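Local coordinates for meso-diaminopimelate dehydrogenase (Clostridium tetani, PDB 3WGQ) that catalyses the NADP-dependent, reversible oxidative deamination of meso-2,6-diaminopimelate at its D-configured centre, here as a multiply engineered variant, at the interface of chains A and B. Numbering follows the deposited sequence. Chains: chain A/B, Meso-diaminopimelate dehydrogenase.

Contact 1 and contact 2 are neighbouring patches of one two-fold symmetric interface, with the centres of their C-alpha atoms about 13 Å apart. Helix 123-138 of chain A runs through both: A:Leu130, A:Asn131 and A:Leu134 serve contact 2, and A:Ile138 at the helix end serves contact 1. Strand 263-273 of chain B is also shared, with B:Phe269 in contact 2 and B:Leu271 and B:Leu273 in contact 1. Contact 1 joins strands across the chains and adds polar bonds, whereas contact 2 is apolar and aromatic. Each patch has a twin, an arrangement that fits the dimer known for this family.

Contact 1: the interface of chains A and B. Residues chain A 138-139, 259, 265-267; chain B 271, 273, 275, 278-279, 282-283.
A:Gln265 and B:Ser275 meet where strands 263-273 of the two chains pair antiparallel, A:Gln265 opposite B:Leu273 and A:Met267 opposite B:Leu271. The glutamine chain bends at chi2 (-78°) and lays its carboxamide against the B:Ser275 backbone. NE2 gives a nearly straight hydrogen bond to B:Ser275 O (2.9 Å), an acceptor lying almost in the amide plane; OE1 takes only a weak one from B:Ser275 N. Beyond it, A:Thr259 sets OG1 between its backbone N and carbonyl carbon (chi1 38°). From there A:Thr259 OG1 donates to the carboxylate OE1 of B:Glu278 at 2.7 Å. It meets that oxygen on the anti side, 27° out of the carboxylate plane. A:Gln265 NE2 also makes a weak, bent bond to A:Thr259 OG1 of its own chain, linking the two polar groups.

The apolar half centres on the ring of B:Phe279. A:Met267 brings SD to the ring edge in plane, 4.0 Å from B:Phe279 CE1. A:Ile138 CG2 touches B:Phe279 CE1 as well, at 3.7 Å, and A:Leu139 comes across the ring side chain at about a right angle. B:Leu273 CD2, from the ring's own chain, covers one face near the rim. A:Met267 and B:Leu271 lie side by side, CG to CD2 3.5 Å. Facing the end of chain A's helix 123-138, B:Ser282 of helix 276-297 turns OG back to B:Glu278 O, 3.1 Å away, while its CB rests 3.3 Å from A:Ile138 O.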
loop_
_atom_site.group_PDB
_atom_site.type_symbol
_atom_site.label_atom_id
_atom_site.label_comp_id
_atom_site.label_asym_id
_atom_site.label_seq_id
_atom_site.Cartn_x
_atom_site.Cartn_y
_atom_site.Cartn_z
ATOM N N ILE A 138 -2.882 -10.618 -2.540
ATOM C CA ILE A 138 -2.928 -10.519 -3.989
ATOM C C ILE A 138 -2.103 -11.615 -4.656
ATOM O O ILE A 138 -2.495 -12.138 -5.696
ATOM C CB ILE A 138 -2.418 -9.141 -4.466
ATOM C CG1 ILE A 138 -3.150 -8.026 -3.714
ATOM C CG2 ILE A 138 -2.658 -8.992 -5.962
ATOM C CD1 ILE A 138 -4.645 -8.026 -3.932
ATOM N N LEU A 139 -0.961 -11.949 -4.057
ATOM C CA LEU A 139 -0.085 -12.993 -4.584
ATOM C C LEU A 139 0.138 -14.039 -3.494
ATOM O O LEU A 139 1.192 -14.074 -2.857
ATOM C CB LEU A 139 1.262 -12.402 -5.006
ATOM C CG LEU A 139 1.266 -11.374 -6.141
ATOM C CD1 LEU A 139 2.674 -10.834 -6.318
ATOM C CD2 LEU A 139 0.782 -12.015 -7.437
ATOM N N THR A 259 2.055 -16.304 -10.470
ATOM C CA THR A 259 0.648 -16.615 -10.648
ATOM C C THR A 259 0.643 -17.997 -11.299
ATOM O O THR A 259 1.685 -18.444 -11.783
ATOM C CB THR A 259 -0.041 -15.572 -11.568
ATOM O OG1 THR A 259 0.853 -15.195 -12.625
ATOM C CG2 THR A 259 -0.429 -14.329 -10.770
ATOM N N GLN A 265 5.606 -11.927 -10.820
ATOM C CA GLN A 265 4.858 -10.726 -10.443
ATOM C C GLN A 265 5.505 -10.107 -9.204
ATOM O O GLN A 265 5.635 -10.774 -8.179
ATOM C CB GLN A 265 3.402 -11.096 -10.123
ATOM C CG GLN A 265 2.754 -12.053 -11.123
ATOM C CD GLN A 265 2.324 -11.374 -12.410
ATOM O OE1 GLN A 265 3.011 -10.488 -12.923
ATOM N NE2 GLN A 265 1.189 -11.797 -12.942
ATOM N N VAL A 266 5.912 -8.842 -9.292
ATOM C CA VAL A 266 6.533 -8.173 -8.150
ATOM C C VAL A 266 5.787 -6.921 -7.666
ATOM O O VAL A 266 5.423 -6.050 -8.459
ATOM C CB VAL A 266 7.987 -7.784 -8.466
ATOM C CG1 VAL A 266 8.623 -7.110 -7.252
ATOM C CG2 VAL A 266 8.778 -9.031 -8.867
ATOM N N MET A 267 5.558 -6.856 -6.359
ATOM C CA MET A 267 4.882 -5.720 -5.723
ATOM C C MET A 267 5.853 -5.078 -4.727
ATOM O O MET A 267 6.474 -5.781 -3.922
ATOM C CB MET A 267 3.639 -6.187 -4.952
ATOM C CG MET A 267 2.534 -6.824 -5.783
ATOM S SD MET A 267 1.266 -7.654 -4.743
ATOM C CE MET A 267 0.484 -6.234 -3.956
ATOM N N LEU B 271 4.657 -1.756 -9.289
ATOM C CA LEU B 271 4.389 -3.120 -9.705
ATOM C C LEU B 271 5.234 -3.451 -10.927
ATOM O O LEU B 271 5.474 -2.599 -11.777
ATOM C CB LEU B 271 2.903 -3.282 -10.081
ATOM C CG LEU B 271 1.835 -3.027 -9.017
ATOM C CD1 LEU B 271 0.456 -2.979 -9.676
ATOM C CD2 LEU B 271 1.877 -4.124 -7.961
ATOM N N LEU B 273 4.911 -6.480 -13.468
ATOM C CA LEU B 273 4.129 -7.651 -13.846
ATOM C C LEU B 273 4.525 -8.314 -15.160
ATOM O O LEU B 273 4.407 -7.718 -16.232
ATOM C CB LEU B 273 2.641 -7.259 -13.899
ATOM C CG LEU B 273 2.204 -6.268 -12.806
ATOM C CD1 LEU B 273 0.736 -5.880 -13.005
ATOM C CD2 LEU B 273 2.423 -6.885 -11.424
ATOM N N SER B 275 2.995 -10.778 -16.319
ATOM C CA SER B 275 1.701 -11.047 -16.924
ATOM C C SER B 275 0.664 -10.117 -16.301
ATOM O O SER B 275 0.118 -10.395 -15.233
ATOM C CB SER B 275 1.294 -12.505 -16.699
ATOM O OG SER B 275 -0.009 -12.737 -17.198
ATOM N N GLU B 278 -2.936 -11.784 -15.690
ATOM C CA GLU B 278 -3.008 -12.721 -14.573
ATOM C C GLU B 278 -2.946 -12.003 -13.227
ATOM O O GLU B 278 -3.538 -12.453 -12.237
ATOM C CB GLU B 278 -1.877 -13.746 -14.678
ATOM C CG GLU B 278 -2.122 -14.813 -15.732
ATOM C CD GLU B 278 -0.940 -15.743 -15.902
ATOM O OE1 GLU B 278 -0.323 -16.111 -14.884
ATOM O OE2 GLU B 278 -0.634 -16.116 -17.050
ATOM N N PHE B 279 -2.231 -10.884 -13.185
ATOM C CA PHE B 279 -2.132 -10.129 -11.944
ATOM C C PHE B 279 -3.488 -9.500 -11.654
ATOM O O PHE B 279 -3.986 -9.551 -10.532
ATOM C CB PHE B 279 -1.072 -9.027 -12.044
ATOM C CG PHE B 279 -0.867 -8.282 -10.752
ATOM C CD1 PHE B 279 -0.184 -8.878 -9.694
ATOM C CD2 PHE B 279 -1.389 -7.010 -10.577
ATOM C CE1 PHE B 279 -0.025 -8.212 -8.481
ATOM C CE2 PHE B 279 -1.237 -6.334 -9.367
ATOM C CZ PHE B 279 -0.554 -6.936 -8.318
ATOM N N SER B 282 -5.686 -12.006 -10.272
ATOM C CA SER B 282 -5.371 -12.313 -8.877
ATOM C C SER B 282 -5.992 -11.285 -7.945
ATOM O O SER B 282 -6.468 -11.633 -6.867
ATOM C CB SER B 282 -3.856 -12.351 -8.649
ATOM O OG SER B 282 -3.273 -13.435 -9.339
ATOM N N VAL B 283 -5.966 -10.018 -8.358
ATOM C CA VAL B 283 -6.549 -8.942 -7.565
ATOM C C VAL B 283 -8.061 -9.151 -7.524
ATOM O O VAL B 283 -8.690 -9.024 -6.475
ATOM C CB VAL B 283 -6.247 -7.544 -8.189
ATOM C CG1 VAL B 283 -6.916 -6.450 -7.374
ATOM C CG2 VAL B 283 -4.726 -7.311 -8.236
#

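Contact 2: the interface of chains A and B. Residues chain A 130-131, 134, 310; chain B 127, 269, 310, 313.
B:Phe310 points its ring into chain A with CG anti to its carbonyl carbon (chi1 -77°), while A:Leu134 holds CG anti to its backbone N (chi1 -176°) and swings its isobutyl group against that ring. A:Phe310 has nearly the same torsions as its twin, as expected of the same residue on the two sides of a two-fold axis, and the two rings meet tip to tip at their para carbons, A:Phe310 CZ to B:Phe310 CZ 3.6 Å. Their side chains cross at about a right angle, and CE1 of each ring lies above the rim of the other's face.

The opposite face of the B:Phe310 ring is taken by A:Leu134, whose CD1 sits 4.0 Å above the plane, again toward the rim. The B:Phe310 ring is thus gripped from both faces by chain A. A:Leu134 CB also meets B:Phe310 CE2 at 3.8 Å. At the edge, in plane, stands the backbone oxygen O of A:Leu130, 3.5 Å from B:Phe310 CD2; the slightly positive C-H rim of the ring would suit a carbonyl there. The A:Leu130 side chain comes across B:Phe310 at about a right angle and places its CD2 3.8 Å from the ring's CD2.

Further out, A:Leu134 CD1 runs alongside B:Leu313, CD1 to CD1 3.9 Å, both side chains pointing the same way, and also reaches B:Leu127 CD2 at 4.1 Å. On the strand side, the amide of A:Asn131 comes to the rim of B:Phe269, ND2 3.8 Å from B:Phe269 CD1, its plane turned 42° from the ring.

No polar bond crosses this patch. Buried apolar surface, most of it on B:Phe310 and A:Leu134, does the joining: the short 3-10 helix 310-313 of one chain is clamped against helix 123-138 of the other, which probably steadies the dimer.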
loop_
_atom_site.group_PDB
_atom_site.type_symbol
_atom_site.label_atom_id
_atom_site.label_comp_id
_atom_site.label_asym_id
_atom_site.label_seq_id
_atom_site.Cartn_x
_atom_site.Cartn_y
_atom_site.Cartn_z
ATOM N N LEU A 130 0.339 -3.120 6.472
ATOM C CA LEU A 130 -0.699 -3.124 5.455
ATOM C C LEU A 130 -0.177 -3.709 4.144
ATOM O O LEU A 130 -0.858 -4.494 3.505
ATOM C CB LEU A 130 -1.219 -1.702 5.218
ATOM C CG LEU A 130 -2.198 -1.186 6.278
ATOM C CD1 LEU A 130 -2.348 0.331 6.169
ATOM C CD2 LEU A 130 -3.537 -1.882 6.101
ATOM N N ASN A 131 1.035 -3.344 3.748
ATOM C CA ASN A 131 1.566 -3.870 2.495
ATOM C C ASN A 131 2.007 -5.335 2.547
ATOM O O ASN A 131 2.022 -6.019 1.518
ATOM C CB ASN A 131 2.671 -2.956 1.971
ATOM C CG ASN A 131 2.112 -1.648 1.402
ATOM O OD1 ASN A 131 1.907 -0.671 2.125
ATOM N ND2 ASN A 131 1.836 -1.645 0.109
ATOM N N LEU A 134 -1.333 -6.923 2.037
ATOM C CA LEU A 134 -1.744 -6.756 0.648
ATOM C C LEU A 134 -0.955 -7.696 -0.255
ATOM O O LEU A 134 -1.534 -8.434 -1.048
ATOM C CB LEU A 134 -1.539 -5.302 0.206
ATOM C CG LEU A 134 -2.019 -4.943 -1.207
ATOM C CD1 LEU A 134 -3.527 -5.093 -1.301
ATOM C CD2 LEU A 134 -1.620 -3.516 -1.524
ATOM N N PHE A 310 -9.130 2.749 3.588
ATOM C CA PHE A 310 -8.332 3.937 3.299
ATOM C C PHE A 310 -9.134 5.219 3.173
ATOM O O PHE A 310 -8.619 6.296 3.442
ATOM C CB PHE A 310 -7.489 3.728 2.037
ATOM C CG PHE A 310 -6.223 2.939 2.269
ATOM C CD1 PHE A 310 -5.998 2.284 3.481
ATOM C CD2 PHE A 310 -5.279 2.812 1.257
ATOM C CE1 PHE A 310 -4.857 1.515 3.678
ATOM C CE2 PHE A 310 -4.132 2.045 1.442
ATOM C CZ PHE A 310 -3.919 1.394 2.657
ATOM N N LEU B 127 -5.273 -1.056 -6.892
ATOM C CA LEU B 127 -4.116 -0.864 -6.033
ATOM C C LEU B 127 -3.463 0.506 -6.191
ATOM O O LEU B 127 -3.034 1.099 -5.209
ATOM C CB LEU B 127 -3.084 -1.965 -6.290
ATOM C CG LEU B 127 -3.629 -3.391 -6.197
ATOM C CD1 LEU B 127 -2.457 -4.370 -6.190
ATOM C CD2 LEU B 127 -4.470 -3.560 -4.932
ATOM N N PHE B 269 4.917 3.121 -4.321
ATOM C CA PHE B 269 4.308 1.809 -4.519
ATOM C C PHE B 269 4.466 1.529 -6.003
ATOM O O PHE B 269 4.143 2.380 -6.839
ATOM C CB PHE B 269 2.816 1.801 -4.160
ATOM C CG PHE B 269 2.126 0.481 -4.441
ATOM C CD1 PHE B 269 2.173 -0.563 -3.514
ATOM C CD2 PHE B 269 1.437 0.282 -5.635
ATOM C CE1 PHE B 269 1.543 -1.782 -3.776
ATOM C CE2 PHE B 269 0.803 -0.931 -5.912
ATOM C CZ PHE B 269 0.857 -1.968 -4.974
ATOM N N PHE B 310 -8.112 -3.955 4.303
ATOM C CA PHE B 310 -7.260 -5.005 3.762
ATOM C C PHE B 310 -7.478 -6.354 4.442
ATOM O O PHE B 310 -7.237 -7.399 3.842
ATOM C CB PHE B 310 -5.788 -4.591 3.865
ATOM C CG PHE B 310 -5.358 -3.587 2.823
ATOM C CD1 PHE B 310 -6.300 -2.874 2.078
ATOM C CD2 PHE B 310 -4.005 -3.341 2.601
ATOM C CE1 PHE B 310 -5.896 -1.938 1.134
ATOM C CE2 PHE B 310 -3.592 -2.404 1.657
ATOM C CZ PHE B 310 -4.534 -1.700 0.921
ATOM N N LEU B 313 -9.317 -9.091 2.610
ATOM C CA LEU B 313 -8.650 -9.736 1.481
ATOM C C LEU B 313 -7.944 -11.028 1.864
ATOM O O LEU B 313 -7.494 -11.773 0.995
ATOM C CB LEU B 313 -7.621 -8.783 0.869
ATOM C CG LEU B 313 -8.093 -7.431 0.324
ATOM C CD1 LEU B 313 -6.861 -6.602 -0.052
ATOM C CD2 LEU B 313 -9.000 -7.631 -0.896
#